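Local structure of type IV pilus assembly protein PilF (5OIU) at residues R280-C285 and E318-T323; S274-R279 and K364-D369; K13-E18 and S25-E30. The protein probably hydrolyses ATP as a six-subunit P-loop motor to power the assembly of type IV pili. One frame throughout, in Å; residues are numbered along the deposited sequence.

Interaction 1 (R280-C285 and E318-T323). With ZN (zinc ion), chain S.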
loop_
_atom_site.group_PDB
_atom_site.type_symbol
_atom_site.label_atom_id
_atom_site.label_comp_id
_atom_site.label_asym_id
_atom_site.label_seq_id
_atom_site.Cartn_x
_atom_site.Cartn_y
_atom_site.Cartn_z
ATOM N N ARG C 280 -33.793 24.932 -6.636
ATOM C CA ARG C 280 -34.782 24.751 -7.678
ATOM C C ARG C 280 -35.216 26.105 -8.232
ATOM O O ARG C 280 -35.607 26.994 -7.468
ATOM C CB ARG C 280 -35.969 23.999 -7.094
ATOM C CG ARG C 280 -36.985 23.590 -8.090
ATOM C CD ARG C 280 -37.928 22.615 -7.452
ATOM N NE ARG C 280 -38.754 21.978 -8.465
ATOM C CZ ARG C 280 -39.570 20.964 -8.221
ATOM N NH1 ARG C 280 -39.667 20.476 -6.984
ATOM N NH2 ARG C 280 -40.282 20.448 -9.214
ATOM N N VAL C 281 -35.150 26.260 -9.558
ATOM C CA VAL C 281 -35.485 27.541 -10.173
ATOM C C VAL C 281 -36.941 27.896 -9.897
ATOM O O VAL C 281 -37.843 27.067 -10.082
ATOM C CB VAL C 281 -35.216 27.489 -11.686
ATOM C CG1 VAL C 281 -35.754 28.741 -12.357
ATOM C CG2 VAL C 281 -33.725 27.321 -11.974
ATOM N N CYS C 282 -37.177 29.139 -9.467
ATOM C CA CYS C 282 -38.540 29.635 -9.306
ATOM C C CYS C 282 -39.335 29.503 -10.602
ATOM O O CYS C 282 -38.824 29.728 -11.701
ATOM C CB CYS C 282 -38.530 31.097 -8.858
ATOM S SG CYS C 282 -40.185 31.899 -8.864
ATOM N N GLU C 283 -40.603 29.136 -10.469
ATOM C CA GLU C 283 -41.401 28.839 -11.650
ATOM C C GLU C 283 -41.965 30.079 -12.319
ATOM O O GLU C 283 -42.357 30.002 -13.486
ATOM C CB GLU C 283 -42.552 27.904 -11.288
ATOM C CG GLU C 283 -42.115 26.500 -11.005
ATOM C CD GLU C 283 -41.679 25.761 -12.257
ATOM O OE1 GLU C 283 -41.600 26.386 -13.345
ATOM O OE2 GLU C 283 -41.422 24.542 -12.146
ATOM N N HIS C 284 -42.002 31.209 -11.613
ATOM C CA HIS C 284 -42.720 32.390 -12.076
ATOM C C HIS C 284 -41.821 33.456 -12.692
ATOM O O HIS C 284 -42.330 34.336 -13.393
ATOM C CB HIS C 284 -43.525 32.998 -10.919
ATOM C CG HIS C 284 -44.498 32.043 -10.296
ATOM N ND1 HIS C 284 -44.684 31.950 -8.931
ATOM C CD2 HIS C 284 -45.331 31.129 -10.853
ATOM C CE1 HIS C 284 -45.587 31.019 -8.674
ATOM N NE2 HIS C 284 -45.994 30.505 -9.823
ATOM N N CYS C 285 -40.510 33.417 -12.446
ATOM C CA CYS C 285 -39.577 34.268 -13.172
ATOM C C CYS C 285 -38.592 33.452 -13.995
ATOM O O CYS C 285 -37.523 33.951 -14.352
ATOM C CB CYS C 285 -38.822 35.185 -12.217
ATOM S SG CYS C 285 -37.931 34.302 -10.966
ATOM N N GLU C 318 -41.266 38.451 -6.710
ATOM C CA GLU C 318 -41.869 38.509 -5.380
ATOM C C GLU C 318 -42.044 37.123 -4.757
ATOM O O GLU C 318 -41.919 36.984 -3.537
ATOM C CB GLU C 318 -43.223 39.229 -5.459
ATOM C CG GLU C 318 -43.253 40.425 -6.427
ATOM C CD GLU C 318 -43.776 40.053 -7.816
ATOM O OE1 GLU C 318 -44.919 39.552 -7.918
ATOM O OE2 GLU C 318 -43.027 40.245 -8.805
ATOM N N ARG C 319 -42.311 36.094 -5.572
ATOM C CA ARG C 319 -42.618 34.742 -5.098
ATOM C C ARG C 319 -41.389 33.930 -4.671
ATOM O O ARG C 319 -41.551 32.801 -4.202
ATOM C CB ARG C 319 -43.392 33.963 -6.182
ATOM C CG ARG C 319 -44.888 34.328 -6.337
ATOM C CD ARG C 319 -45.789 33.726 -5.228
ATOM N NE ARG C 319 -45.612 34.372 -3.914
ATOM C CZ ARG C 319 -45.503 33.730 -2.743
ATOM N NH1 ARG C 319 -45.348 34.421 -1.619
ATOM N NH2 ARG C 319 -45.541 32.399 -2.684
ATOM N N CYS C 320 -40.170 34.462 -4.794
ATOM C CA CYS C 320 -38.974 33.676 -4.508
ATOM C C CYS C 320 -37.911 34.508 -3.798
ATOM O O CYS C 320 -36.711 34.248 -3.958
ATOM C CB CYS C 320 -38.386 33.087 -5.799
ATOM S SG CYS C 320 -37.841 34.338 -7.004
ATOM N N GLY C 321 -38.323 35.501 -3.009
ATOM C CA GLY C 321 -37.358 36.467 -2.496
ATOM C C GLY C 321 -36.806 37.279 -3.653
ATOM O O GLY C 321 -37.535 37.666 -4.567
ATOM N N GLY C 322 -35.507 37.532 -3.638
ATOM C CA GLY C 322 -34.848 37.964 -4.851
ATOM C C GLY C 322 -34.172 36.831 -5.575
ATOM O O GLY C 322 -33.685 37.024 -6.694
ATOM N N THR C 323 -34.228 35.626 -4.996
ATOM C CA THR C 323 -33.229 34.587 -5.211
ATOM C C THR C 323 -33.271 33.980 -6.611
ATOM O O THR C 323 -32.227 33.574 -7.136
ATOM C CB THR C 323 -33.434 33.487 -4.171
ATOM O OG1 THR C 323 -34.571 32.703 -4.547
ATOM C CG2 THR C 323 -33.700 34.085 -2.787
HETATM ZN ZN ZN S . -39.177 34.126 -8.879
#
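A four-cysteine zinc site joins these two segments, and Cys282, Cys285 and Cys320 supply three of its thiolates; Cys317, just ahead of 318-323, completes the set. Two CxxC pairs make up this tetracysteine site, consistent with the zinc-binding motif of type II/IV secretion ATPases. The sulfurs lie at bonding distance: Cys282 SG is 2.4 Å and Cys320 SG 2.3 Å from zinc. Between those two cysteines the methylenes also meet, Cys282 CB to Cys320 CB at 3.7 Å, an apolar touch beside the metal. Cys282 SG stands anti to its backbone N (chi1 171°), whereas Cys285 and Cys320 both hold SG between N and the carbonyl carbon; with these torsions each SG is turned onto the zinc. The turn after Cys282 is pinned by an N-H to sulfur bond, His284 N to Cys282 SG at 3.4 Å and nearly straight (165°). At the other cysteine a type II' turn runs from Cys320 to Thr323, with Gly321 at positive phi; Cys320 O accepts from both Thr323 N and Thr323 OG1, the latter at 2.7 Å. Farther out, the exposed His284 and Arg319 side chains run side by side in the same direction. Arg319 CG lies obliquely against His284 ND1 at 3.5 Å, while Arg319 CB sits at the ring edge in its plane; the bent arginine chain then carries its guanidinium away. Since 280-281 ends strand 269-281, the metal ties the end of that strand to the loop before strand 325-326. With four cysteines filling its shell the zinc is likely to be structural, and the N-H bond to Cys282 SG would probably take up part of that thiolate's negative charge.

Interaction 2 (S274-R279 and K364-D369). With ATP (adenosine-5'-triphosphate), chain Q.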
loop_
_atom_site.group_PDB
_atom_site.type_symbol
_atom_site.label_atom_id
_atom_site.label_comp_id
_atom_site.label_asym_id
_atom_site.label_seq_id
_atom_site.Cartn_x
_atom_site.Cartn_y
_atom_site.Cartn_z
ATOM N N SER C 274 -25.137 7.985 -4.359
ATOM C CA SER C 274 -24.600 9.269 -3.932
ATOM C C SER C 274 -25.535 10.380 -4.362
ATOM O O SER C 274 -26.042 10.363 -5.487
ATOM C CB SER C 274 -23.218 9.530 -4.533
ATOM O OG SER C 274 -22.609 10.600 -3.850
ATOM N N GLN C 275 -25.754 11.363 -3.496
ATOM C CA GLN C 275 -26.658 12.410 -3.940
ATOM C C GLN C 275 -26.260 13.789 -3.415
ATOM O O GLN C 275 -25.440 13.933 -2.503
ATOM C CB GLN C 275 -28.109 12.071 -3.563
ATOM C CG GLN C 275 -28.437 11.914 -2.086
ATOM C CD GLN C 275 -29.938 11.647 -1.901
ATOM O OE1 GLN C 275 -30.442 10.574 -2.240
ATOM N NE2 GLN C 275 -30.654 12.638 -1.393
ATOM N N ARG C 276 -26.854 14.802 -4.048
ATOM C CA ARG C 276 -26.724 16.206 -3.686
ATOM C C ARG C 276 -28.091 16.875 -3.756
ATOM O O ARG C 276 -28.971 16.458 -4.517
ATOM C CB ARG C 276 -25.768 16.964 -4.626
ATOM C CG ARG C 276 -24.392 16.405 -4.677
ATOM C CD ARG C 276 -23.750 16.460 -3.307
ATOM N NE ARG C 276 -22.310 16.295 -3.454
ATOM C CZ ARG C 276 -21.716 15.110 -3.565
ATOM N NH1 ARG C 276 -22.443 13.985 -3.501
ATOM N NH2 ARG C 276 -20.396 15.048 -3.725
ATOM N N LEU C 277 -28.253 17.953 -3.000
ATOM C CA LEU C 277 -29.407 18.827 -3.182
ATOM C C LEU C 277 -28.992 20.107 -3.922
ATOM O O LEU C 277 -28.042 20.791 -3.520
ATOM C CB LEU C 277 -30.048 19.142 -1.830
ATOM C CG LEU C 277 -30.683 17.959 -1.073
ATOM C CD1 LEU C 277 -31.478 18.439 0.142
ATOM C CD2 LEU C 277 -31.585 17.123 -1.972
ATOM N N VAL C 278 -29.685 20.407 -5.026
ATOM C CA VAL C 278 -29.515 21.660 -5.759
ATOM C C VAL C 278 -30.745 22.516 -5.530
ATOM O O VAL C 278 -31.841 22.019 -5.254
ATOM C CB VAL C 278 -29.303 21.509 -7.286
ATOM C CG1 VAL C 278 -28.125 20.624 -7.614
ATOM C CG2 VAL C 278 -30.555 21.008 -7.936
ATOM N N ARG C 279 -30.559 23.822 -5.673
ATOM C CA ARG C 279 -31.665 24.746 -5.534
ATOM C C ARG C 279 -32.492 24.756 -6.813
ATOM O O ARG C 279 -31.969 24.616 -7.927
ATOM C CB ARG C 279 -31.158 26.146 -5.209
ATOM C CG ARG C 279 -30.723 26.283 -3.775
ATOM C CD ARG C 279 -30.492 27.723 -3.436
ATOM N NE ARG C 279 -29.380 28.254 -4.211
ATOM C CZ ARG C 279 -29.092 29.549 -4.333
ATOM N NH1 ARG C 279 -29.841 30.473 -3.737
ATOM N NH2 ARG C 279 -28.048 29.918 -5.061
ATOM N N LYS C 364 -24.623 7.034 -14.901
ATOM C CA LYS C 364 -24.526 8.485 -14.985
ATOM C C LYS C 364 -23.971 9.064 -13.686
ATOM O O LYS C 364 -24.294 8.592 -12.585
ATOM C CB LYS C 364 -25.887 9.105 -15.286
ATOM C CG LYS C 364 -26.561 8.530 -16.499
ATOM C CD LYS C 364 -27.078 9.621 -17.426
ATOM C CE LYS C 364 -26.983 9.190 -18.903
ATOM N NZ LYS C 364 -25.642 9.468 -19.530
ATOM N N THR C 365 -23.122 10.092 -13.825
ATOM C CA THR C 365 -22.558 10.792 -12.673
ATOM C C THR C 365 -23.502 11.880 -12.187
ATOM O O THR C 365 -24.440 12.277 -12.877
ATOM C CB THR C 365 -21.219 11.466 -12.989
ATOM O OG1 THR C 365 -21.423 12.490 -13.969
ATOM C CG2 THR C 365 -20.199 10.493 -13.467
ATOM N N LEU C 366 -23.195 12.386 -10.986
ATOM C CA LEU C 366 -23.910 13.519 -10.414
ATOM C C LEU C 366 -24.031 14.680 -11.402
ATOM O O LEU C 366 -25.102 15.279 -11.560
ATOM C CB LEU C 366 -23.185 13.997 -9.162
ATOM C CG LEU C 366 -23.216 13.231 -7.853
ATOM C CD1 LEU C 366 -22.381 14.006 -6.822
ATOM C CD2 LEU C 366 -24.659 13.029 -7.401
ATOM N N ARG C 367 -22.920 15.037 -12.048
ATOM C CA ARG C 367 -22.916 16.215 -12.902
ATOM C C ARG C 367 -23.679 15.954 -14.192
ATOM O O ARG C 367 -24.392 16.838 -14.694
ATOM C CB ARG C 367 -21.481 16.632 -13.183
ATOM C CG ARG C 367 -21.348 17.879 -14.012
ATOM C CD ARG C 367 -19.903 18.055 -14.388
ATOM N NE ARG C 367 -19.160 18.791 -13.377
ATOM C CZ ARG C 367 -17.866 18.607 -13.118
ATOM N NH1 ARG C 367 -17.169 17.688 -13.796
ATOM N NH2 ARG C 367 -17.271 19.347 -12.183
ATOM N N GLU C 368 -23.561 14.737 -14.730
ATOM C CA GLU C 368 -24.400 14.340 -15.854
ATOM C C GLU C 368 -25.879 14.398 -15.474
ATOM O O GLU C 368 -26.696 14.992 -16.188
ATOM C CB GLU C 368 -24.000 12.943 -16.327
ATOM C CG GLU C 368 -22.751 12.911 -17.220
ATOM C CD GLU C 368 -22.059 11.556 -17.201
ATOM O OE1 GLU C 368 -22.646 10.609 -16.647
ATOM O OE2 GLU C 368 -20.930 11.426 -17.727
ATOM N N ASP C 369 -26.238 13.800 -14.336
ATOM C CA ASP C 369 -27.613 13.882 -13.856
ATOM C C ASP C 369 -28.015 15.333 -13.626
ATOM O O ASP C 369 -29.106 15.765 -14.029
ATOM C CB ASP C 369 -27.771 13.058 -12.570
ATOM C CG ASP C 369 -29.242 12.820 -12.190
ATOM O OD1 ASP C 369 -29.920 12.012 -12.881
ATOM O OD2 ASP C 369 -29.714 13.422 -11.190
HETATM P PG ATP Q . -27.527 14.532 7.831
HETATM O O1G ATP Q . -26.168 14.713 7.161
HETATM O O2G ATP Q . -27.806 13.114 8.282
HETATM O O3G ATP Q . -27.842 15.542 8.905
HETATM P PB ATP Q . -29.172 14.011 5.530
HETATM O O1B ATP Q . -28.047 13.819 4.545
HETATM O O2B ATP Q . -29.901 12.829 6.124
HETATM O O3B ATP Q . -28.656 14.936 6.741
HETATM P PA ATP Q . -31.814 14.973 5.378
HETATM O O1A ATP Q . -32.751 13.899 4.896
HETATM O O2A ATP Q . -31.713 15.228 6.862
HETATM O O3A ATP Q . -30.312 14.880 4.807
HETATM O "O5'" ATP Q . -32.357 16.290 4.642
HETATM C "C5'" ATP Q . -31.778 17.575 4.856
HETATM C "C4'" ATP Q . -32.813 18.598 4.408
HETATM O "O4'" ATP Q . -33.046 18.505 2.997
HETATM C "C3'" ATP Q . -34.133 18.333 5.104
HETATM O "O3'" ATP Q . -34.616 19.638 5.476
HETATM C "C2'" ATP Q . -34.962 17.625 4.036
HETATM O "O2'" ATP Q . -36.387 17.764 4.196
HETATM C "C1'" ATP Q . -34.414 18.212 2.732
HETATM N N9 ATP Q . -34.465 17.267 1.599
HETATM C C8 ATP Q . -33.984 16.004 1.628
HETATM N N7 ATP Q . -34.166 15.390 0.429
HETATM C C5 ATP Q . -34.782 16.258 -0.389
HETATM C C6 ATP Q . -35.261 16.233 -1.789
HETATM N N6 ATP Q . -35.124 15.126 -2.564
HETATM N N1 ATP Q . -35.842 17.351 -2.272
HETATM C C2 ATP Q . -35.978 18.453 -1.506
HETATM N N3 ATP Q . -35.564 18.548 -0.225
HETATM C C4 ATP Q . -34.968 17.500 0.384
#
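Leu366, on the first turn of helix 366-374, packs against Ser274, Gln275 and Arg276 of strand 269-281, the penultimate strand in the mixed sheet of the P-loop ATPase core. The tight part is a single leucine pressed on a flat cation: Leu366 CD1 lies over one face of the Arg276 guanidinium, 3.3 Å from NH1 and offset toward its rim. The two side chains cross at about a right angle. The other methyl, Leu366 CD2, reaches the strand backbone, 3.6 Å from Ser274 O. A bend at chi2 (-61°) folds the Arg276 chain back along its own strand, where NH1 donates to Gln275 O at 3.2 Å; the acceptor lies near the guanidinium plane, although the donor stands above the carbonyl plane. NH2 gives its bond to Asn246 O, so these two bonds, with a weak one from NH1 to Ser274 OG at the group's edge, fix the rotation of the buried guanidinium. Replacing Arg276 by a leucine would probably leave Asn246 O and Gln275 O without these donors and deprive Leu366 CD1 of the flat surface it rests on. The looser side begins one residue earlier, at partly exposed Thr365, whose side chain makes no contact with 274-279, and Lys364 beyond it is exposed. There the helix start is closed by a capping box: Glu368 N donates to Thr365 OG1 at 3.2 Å, and Thr365 N returns a bond to Glu368 OE1 at 2.9 Å. Gln275 turns away from the helix, giving OE1 to Thr158 and NE2 to Ser153 O of the P-loop. Leu277 belongs to the nucleotide pocket, its CD1 lying 3.3 Å from O4' of the ATP ribose and its CD2 3.7 Å from adenine C5.

Interaction 3 (K13-E18 and S25-E30)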
loop_
_atom_site.group_PDB
_atom_site.type_symbol
_atom_site.label_atom_id
_atom_site.label_comp_id
_atom_site.label_asym_id
_atom_site.label_seq_id
_atom_site.Cartn_x
_atom_site.Cartn_y
_atom_site.Cartn_z
ATOM N N LYS C 13 -32.603 30.454 23.557
ATOM C CA LYS C 13 -33.990 30.066 23.324
ATOM C C LYS C 13 -34.828 31.243 22.849
ATOM O O LYS C 13 -35.809 31.052 22.126
ATOM C CB LYS C 13 -34.584 29.444 24.587
ATOM C CG LYS C 13 -34.135 27.989 24.806
ATOM C CD LYS C 13 -34.805 27.325 26.013
ATOM C CE LYS C 13 -34.289 25.889 26.213
ATOM N NZ LYS C 13 -34.818 25.234 27.457
ATOM N N GLN C 14 -34.439 32.465 23.200
ATOM C CA GLN C 14 -35.191 33.628 22.746
ATOM C C GLN C 14 -34.876 33.974 21.297
ATOM O O GLN C 14 -35.788 34.296 20.525
ATOM C CB GLN C 14 -34.905 34.832 23.647
ATOM C CG GLN C 14 -35.848 36.025 23.455
ATOM C CD GLN C 14 -35.650 37.117 24.514
ATOM O OE1 GLN C 14 -34.583 37.223 25.127
ATOM N NE2 GLN C 14 -36.683 37.931 24.729
ATOM N N VAL C 15 -33.602 33.931 20.906
ATOM C CA VAL C 15 -33.291 34.318 19.536
ATOM C C VAL C 15 -33.823 33.263 18.587
ATOM O O VAL C 15 -34.311 33.588 17.494
ATOM C CB VAL C 15 -31.773 34.596 19.344
ATOM C CG1 VAL C 15 -30.943 33.352 19.358
ATOM C CG2 VAL C 15 -31.521 35.343 18.042
ATOM N N ILE C 16 -33.822 32.000 19.009
ATOM C CA ILE C 16 -34.417 30.960 18.182
ATOM C C ILE C 16 -35.933 31.142 18.105
ATOM O O ILE C 16 -36.516 31.090 17.013
ATOM C CB ILE C 16 -34.012 29.560 18.687
ATOM C CG1 ILE C 16 -32.487 29.488 18.850
ATOM C CG2 ILE C 16 -34.530 28.453 17.725
ATOM C CD1 ILE C 16 -31.907 28.080 18.956
ATOM N N ARG C 17 -36.566 31.409 19.219
ATOM C CA ARG C 17 -37.972 31.695 19.176
ATOM C C ARG C 17 -38.230 32.837 18.231
ATOM O O ARG C 17 -39.069 32.738 17.404
ATOM C CB ARG C 17 -38.543 31.973 20.554
ATOM C CG ARG C 17 -40.042 32.167 20.549
ATOM C CD ARG C 17 -40.647 32.275 21.920
ATOM N NE ARG C 17 -40.136 33.436 22.637
ATOM C CZ ARG C 17 -39.300 33.415 23.678
ATOM N NH1 ARG C 17 -38.835 32.285 24.177
ATOM N NH2 ARG C 17 -38.926 34.555 24.217
ATOM N N GLU C 18 -37.486 33.914 18.349
ATOM C CA GLU C 18 -37.724 35.088 17.516
ATOM C C GLU C 18 -37.439 34.813 16.038
ATOM O O GLU C 18 -38.240 35.184 15.166
ATOM C CB GLU C 18 -36.886 36.270 18.007
ATOM C CG GLU C 18 -37.571 37.137 19.053
ATOM C CD GLU C 18 -38.846 37.781 18.560
ATOM O OE1 GLU C 18 -39.073 37.801 17.321
ATOM O OE2 GLU C 18 -39.621 38.287 19.416
ATOM N N SER C 25 -34.075 33.242 8.128
ATOM C CA SER C 25 -33.393 32.094 7.554
ATOM C C SER C 25 -32.113 31.719 8.293
ATOM O O SER C 25 -31.738 30.546 8.277
ATOM C CB SER C 25 -33.075 32.350 6.082
ATOM O OG SER C 25 -32.134 33.387 5.973
ATOM N N ASP C 26 -31.432 32.664 8.941
ATOM C CA ASP C 26 -30.167 32.367 9.613
ATOM C C ASP C 26 -29.997 33.265 10.836
ATOM O O ASP C 26 -30.506 34.392 10.877
ATOM C CB ASP C 26 -28.967 32.552 8.664
ATOM C CG ASP C 26 -29.143 31.814 7.327
ATOM O OD1 ASP C 26 -28.824 30.610 7.282
ATOM O OD2 ASP C 26 -29.609 32.414 6.321
ATOM N N ILE C 27 -29.249 32.764 11.818
ATOM C CA ILE C 27 -28.907 33.494 13.040
ATOM C C ILE C 27 -27.393 33.568 13.143
ATOM O O ILE C 27 -26.724 32.523 13.184
ATOM C CB ILE C 27 -29.467 32.806 14.291
ATOM C CG1 ILE C 27 -30.958 32.542 14.173
ATOM C CG2 ILE C 27 -29.164 33.608 15.515
ATOM C CD1 ILE C 27 -31.491 31.819 15.391
ATOM N N HIS C 28 -26.853 34.788 13.220
ATOM C CA HIS C 28 -25.411 35.025 13.337
ATOM C C HIS C 28 -25.082 35.597 14.708
ATOM O O HIS C 28 -25.611 36.653 15.082
ATOM C CB HIS C 28 -24.906 36.005 12.279
ATOM C CG HIS C 28 -25.094 35.531 10.878
ATOM N ND1 HIS C 28 -24.047 35.409 9.991
ATOM C CD2 HIS C 28 -26.211 35.172 10.200
ATOM C CE1 HIS C 28 -24.510 34.988 8.828
ATOM N NE2 HIS C 28 -25.820 34.841 8.925
ATOM N N ILE C 29 -24.167 34.937 15.425
ATOM C CA ILE C 29 -23.688 35.382 16.731
ATOM C C ILE C 29 -22.209 35.719 16.574
ATOM O O ILE C 29 -21.344 34.832 16.641
ATOM C CB ILE C 29 -23.932 34.328 17.815
ATOM C CG1 ILE C 29 -25.436 34.035 17.883
ATOM C CG2 ILE C 29 -23.435 34.817 19.171
ATOM C CD1 ILE C 29 -25.885 33.202 19.071
ATOM N N GLU C 30 -21.908 37.006 16.356
ATOM C CA GLU C 30 -20.567 37.463 16.007
ATOM C C GLU C 30 -19.890 38.157 17.174
ATOM O O GLU C 30 -20.309 39.258 17.559
ATOM C CB GLU C 30 -20.607 38.424 14.816
ATOM C CG GLU C 30 -21.614 38.106 13.717
ATOM C CD GLU C 30 -21.311 38.882 12.437
ATOM O OE1 GLU C 30 -21.539 38.341 11.332
ATOM O OE2 GLU C 30 -20.828 40.042 12.538
#
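The backbones approach most closely at Val15 and Ile27, whose CA atoms are 7.9 Å apart, a spacing that leaves room for side chains between helix 6-22 and strand 26-31. The helical segment is regular, with Glu18 N bonded to Gln14 O at 2.8 Å; in the strand, Ile27 and Ile29 direct their CB atoms toward the helix, and Ile27 does the touching. Val15 and Ile27 meet tip to tip, Val15 CG2 against Ile27 CG2 at 3.9 Å. In both residues CG2 is anti to the backbone N, which sends these methyls into the gap. The longer branch of Ile27, extended at chi2 (178°), slides in beside the next helical residue: CD1 lies 4.1 Å from Ile16 CA and 4.3 Å from Ile16 CG1. The same CD1 is 3.9 Å from Val15 O, so it meets the helix backbone as well as its side chains. Helix 6-22 thus packs on one side of a six-stranded antiparallel sheet, in which strand 26-31 lies between strands 36-42 and 104-111, an arrangement consistent with the PAS-like domain of secretion ATPases. Leu40 of strand 36-42 touches both Val15 and Ile27, while Tyr85 of strand 79-87 packs on Ile16. The alternate strand residues have polar partners: Asp26 forms a salt bridge with Arg110, and His28 NE2 is hydrogen-bonded to Asp211 of the second subunit. At the start of the strand, Ser25 OG donates to Asp26 OD2 at 2.7 Å, meeting the oxygen from above the carboxylate plane.

Along the chain interaction 3 closes first, where helix 6-22 meets the first antiparallel sheet; interactions 1 and 2 follow in the ATPase part. Those two share strand 269-281, their centres about 22 Å apart: residues 274-279 serve interaction 2, 280-281 finish the strand, and Cys282 follows directly, so the strand leads from Leu277 in the nucleotide pocket to the first zinc ligand. The second segment of interaction 1 precedes that of interaction 2, so the zinc site falls inside the longer chain excursion. Interaction 3 lies about 25 Å from interaction 1 and about 32 Å from interaction 2, centre to centre, without touching either. Segments of interactions 2 and 3 both meet the second subunit, placing core and N-terminal domain alike at the interface of the six-chain assembly.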